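Long-range contact in fanconi-associated nuclease 1 homolog (PDB 5Y7Q), which belongs to the Fanconi-associated nuclease 1 (FAN1) family and combines HTH, SAP-type and VRR-NUC regions: residues 39-43 / 103-107. Numbering follows the deposited sequence.
With nucleotides of chain B.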
ATOM      1  N   GLU A  39       3.450  -9.956 -30.599  1.00 97.45           N
ATOM      2  CA  GLU A  39       2.078  -9.981 -31.110  1.00 94.12           C
ATOM      3  C   GLU A  39       1.431  -8.626 -30.893  1.00 79.78           C
ATOM      4  O   GLU A  39       1.251  -8.203 -29.742  1.00 73.53           O
ATOM      5  CB  GLU A  39       1.243 -11.079 -30.443  1.00101.95           C
ATOM      6  CG  GLU A  39       2.049 -12.068 -29.604  1.00114.71           C
ATOM      7  CD  GLU A  39       2.037 -11.737 -28.107  1.00114.10           C
ATOM      8  OE1 GLU A  39       0.938 -11.777 -27.510  1.00118.15           O
ATOM      9  OE2 GLU A  39       3.113 -11.441 -27.530  1.00102.95           O
ATOM     10  N   PRO A  40       1.050  -7.932 -31.962  1.00 72.13           N
ATOM     11  CA  PRO A  40       0.511  -6.568 -31.813  1.00 73.05           C
ATOM     12  C   PRO A  40      -0.754  -6.483 -30.980  1.00 77.34           C
ATOM     13  O   PRO A  40      -1.105  -5.385 -30.516  1.00 78.60           O
ATOM     14  CB  PRO A  40       0.254  -6.131 -33.260  1.00 67.62           C
ATOM     15  CG  PRO A  40       0.226  -7.398 -34.042  1.00 77.54           C
ATOM     16  CD  PRO A  40       1.144  -8.355 -33.360  1.00 71.60           C
ATOM     17  N   PHE A  41      -1.453  -7.598 -30.777  1.00 75.44           N
ATOM     18  CA  PHE A  41      -2.672  -7.649 -29.976  1.00 72.51           C
ATOM     19  C   PHE A  41      -2.455  -8.122 -28.532  1.00 72.17           C
ATOM     20  O   PHE A  41      -3.425  -8.525 -27.885  1.00 76.24           O
ATOM     21  CB  PHE A  41      -3.734  -8.482 -30.685  1.00 71.89           C
ATOM     22  CG  PHE A  41      -4.411  -7.739 -31.805  1.00 70.85           C
ATOM     23  CD1 PHE A  41      -5.213  -6.630 -31.530  1.00 64.62           C
ATOM     24  CD2 PHE A  41      -4.230  -8.128 -33.133  1.00 71.69           C
ATOM     25  CE1 PHE A  41      -5.826  -5.921 -32.566  1.00 73.49           C
ATOM     26  CE2 PHE A  41      -4.848  -7.430 -34.172  1.00 73.39           C
ATOM     27  CZ  PHE A  41      -5.647  -6.328 -33.893  1.00 72.45           C
ATOM     28  N   TYR A  42      -1.208  -8.141 -28.038  1.00 63.32           N
ATOM     29  CA  TYR A  42      -0.874  -8.709 -26.728  1.00 63.01           C
ATOM     30  C   TYR A  42      -1.883  -8.325 -25.644  1.00 66.72           C
ATOM     31  O   TYR A  42      -2.316  -9.177 -24.854  1.00 69.57           O
ATOM     32  CB  TYR A  42       0.542  -8.263 -26.301  1.00 57.08           C
ATOM     33  CG  TYR A  42       0.660  -6.787 -25.975  1.00 55.03           C
ATOM     34  CD1 TYR A  42       0.900  -5.846 -26.972  1.00 58.42           C
ATOM     35  CD2 TYR A  42       0.480  -6.327 -24.680  1.00 52.77           C
ATOM     36  CE1 TYR A  42       0.969  -4.491 -26.675  1.00 58.32           C
ATOM     37  CE2 TYR A  42       0.551  -4.986 -24.371  1.00 51.23           C
ATOM     38  CZ  TYR A  42       0.797  -4.073 -25.366  1.00 68.82           C
ATOM     39  OH  TYR A  42       0.861  -2.734 -25.046  1.00 75.75           O
ATOM     40  N   TYR A  43      -2.298  -7.053 -25.631  1.00 64.30           N
ATOM     41  CA  TYR A  43      -3.203  -6.556 -24.598  1.00 56.86           C
ATOM     42  C   TYR A  43      -4.590  -7.189 -24.717  1.00 58.72           C
ATOM     43  O   TYR A  43      -5.176  -7.606 -23.708  1.00 54.94           O
ATOM     44  CB  TYR A  43      -3.291  -5.029 -24.687  1.00 52.67           C
ATOM     45  CG  TYR A  43      -3.786  -4.503 -26.041  1.00 58.16           C
ATOM     46  CD1 TYR A  43      -2.918  -4.397 -27.129  1.00 61.38           C
ATOM     47  CD2 TYR A  43      -5.119  -4.118 -26.227  1.00 51.77           C
ATOM     48  CE1 TYR A  43      -3.353  -3.933 -28.365  1.00 66.20           C
ATOM     49  CE2 TYR A  43      -5.555  -3.630 -27.450  1.00 58.95           C
ATOM     50  CZ  TYR A  43      -4.673  -3.544 -28.523  1.00 66.12           C
ATOM     51  OH  TYR A  43      -5.100  -3.075 -29.758  1.00 63.89           O
ATOM     52  N   ALA A 103      -2.428   1.223 -35.072  1.00 77.13           N
ATOM     53  CA  ALA A 103      -2.198   0.612 -36.379  1.00 78.35           C
ATOM     54  C   ALA A 103      -2.782  -0.797 -36.492  1.00 82.16           C
ATOM     55  O   ALA A 103      -3.237  -1.190 -37.571  1.00 91.64           O
ATOM     56  CB  ALA A 103      -0.709   0.603 -36.693  1.00 77.05           C
ATOM     57  N   GLU A 104      -2.761  -1.587 -35.415  1.00 78.53           N
ATOM     58  CA  GLU A 104      -3.405  -2.900 -35.456  1.00 78.83           C
ATOM     59  C   GLU A 104      -4.893  -2.778 -35.725  1.00 75.60           C
ATOM     60  O   GLU A 104      -5.498  -3.687 -36.304  1.00 79.68           O
ATOM     61  CB  GLU A 104      -3.222  -3.653 -34.132  1.00 85.42           C
ATOM     62  CG  GLU A 104      -2.047  -3.228 -33.257  1.00 92.12           C
ATOM     63  CD  GLU A 104      -2.330  -2.015 -32.389  1.00 81.64           C
ATOM     64  OE1 GLU A 104      -1.763  -0.951 -32.707  1.00 85.94           O
ATOM     65  OE2 GLU A 104      -3.086  -2.131 -31.395  1.00 74.27           O
ATOM     66  N   ILE A 105      -5.507  -1.701 -35.237  1.00 66.78           N
ATOM     67  CA  ILE A 105      -6.945  -1.528 -35.368  1.00 78.16           C
ATOM     68  C   ILE A 105      -7.310  -0.922 -36.729  1.00 91.65           C
ATOM     69  O   ILE A 105      -8.330  -1.283 -37.334  1.00 97.72           O
ATOM     70  CB  ILE A 105      -7.444  -0.686 -34.181  1.00 71.41           C
ATOM     71  CG1 ILE A 105      -6.767  -1.198 -32.900  1.00 74.23           C
ATOM     72  CG2 ILE A 105      -8.923  -0.798 -34.039  1.00 62.01           C
ATOM     73  CD1 ILE A 105      -7.479  -0.862 -31.590  1.00 67.90           C
ATOM     74  N   GLY A 106      -6.475  -0.019 -37.249  1.00 86.39           N
ATOM     75  CA  GLY A 106      -6.816   0.727 -38.441  1.00 79.86           C
ATOM     76  C   GLY A 106      -7.798   1.848 -38.166  1.00 82.69           C
ATOM     77  O   GLY A 106      -7.703   2.529 -37.136  1.00 80.34           O
ATOM     78  N   ASP A 107      -8.747   2.033 -39.084  1.00 80.69           N
ATOM     79  CA  ASP A 107      -9.766   3.071 -38.978  1.00 79.15           C
ATOM     80  C   ASP A 107     -10.495   2.982 -37.644  1.00 71.64           C
ATOM     81  O   ASP A 107     -11.086   1.950 -37.312  1.00 68.63           O
ATOM     82  CB  ASP A 107     -10.748   2.906 -40.146  1.00 93.10           C
ATOM     83  CG  ASP A 107     -11.849   3.957 -40.168  1.00100.59           C
ATOM     84  OD1 ASP A 107     -12.030   4.703 -39.181  1.00 94.62           O
ATOM     85  OD2 ASP A 107     -12.556   4.023 -41.201  1.00116.54           O
TER
ATOM     86  P    DG B  10       2.001  -0.774 -27.708  1.00 72.33           P
ATOM     87  OP1  DG B  10       2.170  -0.753 -29.177  1.00 84.65           O
ATOM     88  OP2  DG B  10       0.714  -1.065 -27.057  1.00 55.80           O
ATOM     89  O5'  DG B  10       3.122  -1.777 -27.198  1.00 71.55           O
ATOM     90  C5'  DG B  10       4.461  -1.575 -27.619  1.00 67.05           C
ATOM     91  C4'  DG B  10       5.406  -2.240 -26.670  1.00 70.76           C
ATOM     92  O4'  DG B  10       5.384  -1.523 -25.421  1.00 78.46           O
ATOM     93  C3'  DG B  10       5.039  -3.686 -26.354  1.00 83.33           C
ATOM     94  O3'  DG B  10       6.087  -4.547 -26.730  1.00 93.41           O
ATOM     95  C2'  DG B  10       4.813  -3.718 -24.843  1.00 75.64           C
ATOM     96  C1'  DG B  10       5.459  -2.433 -24.359  1.00 71.35           C
ATOM     97  N9   DG B  10       4.755  -1.878 -23.227  1.00 68.68           N
ATOM     98  C8   DG B  10       3.393  -1.773 -23.068  1.00 64.45           C
ATOM     99  N7   DG B  10       3.040  -1.238 -21.936  1.00 65.09           N
ATOM    100  C5   DG B  10       4.249  -0.982 -21.297  1.00 74.77           C
ATOM    101  C6   DG B  10       4.511  -0.407 -20.028  1.00 78.49           C
ATOM    102  O6   DG B  10       3.692   0.002 -19.181  1.00 65.51           O
ATOM    103  N1   DG B  10       5.889  -0.339 -19.772  1.00 83.80           N
ATOM    104  C2   DG B  10       6.880  -0.778 -20.637  1.00 84.40           C
ATOM    105  N2   DG B  10       8.146  -0.632 -20.232  1.00 92.18           N
ATOM    106  N3   DG B  10       6.644  -1.308 -21.822  1.00 83.04           N
ATOM    107  C4   DG B  10       5.313  -1.383 -22.084  1.00 80.03           C
TER
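Glu104 reaches across from the 103-107 loop to meet Pro40 and Phe41, just ahead of helix 42-57, and Tyr43 in its first turn, using a different part of its side chain for each. Its CB lies over one face of the Phe41 ring, a CH-pi contact 4.0 Å from the ring centroid and 29° off the normal. The touch falls toward the far end of the ring, where Phe41 CZ is also 3.6 Å from the backbone Glu104 O. Farther out, Glu104 CG packs against Pro40, 3.7 Å from Pro40 CB. A bend at chi2 (83°) then turns the carboxylate toward Tyr43, whose hydroxyl donates a hydrogen bond: Tyr43 OH to Glu104 OE2 is 2.8 Å, and OE2 is met nearly along its C-O axis. This oxygen sits at the edge of the Tyr43 ring, with the ring and carboxylate planes 83° apart. The same OE2 forms a salt bridge with Arg86, which also makes a cation-pi contact with Tyr43; the shared arginine probably favours a charged carboxylate. Ile105 CD1 adds a van der Waals contact, 3.7 Å from Tyr43 OH. Between Phe41, the N-cap residue, and Tyr43, Tyr42 turns instead to the DNA: its OH donates a 2.6 Å hydrogen bond to the phosphate oxygen OP2 of DG10 of chain B. The contact thus lies beside a DNA-backbone site, in the region of the FAN1 HTH family. It joins the N-terminal end of helix 42-57 to the loop between strand 94-96 and helix 108-118, while helix 78-89 bridges both through Ala82, which touches Phe41, Tyr43 and Ile105.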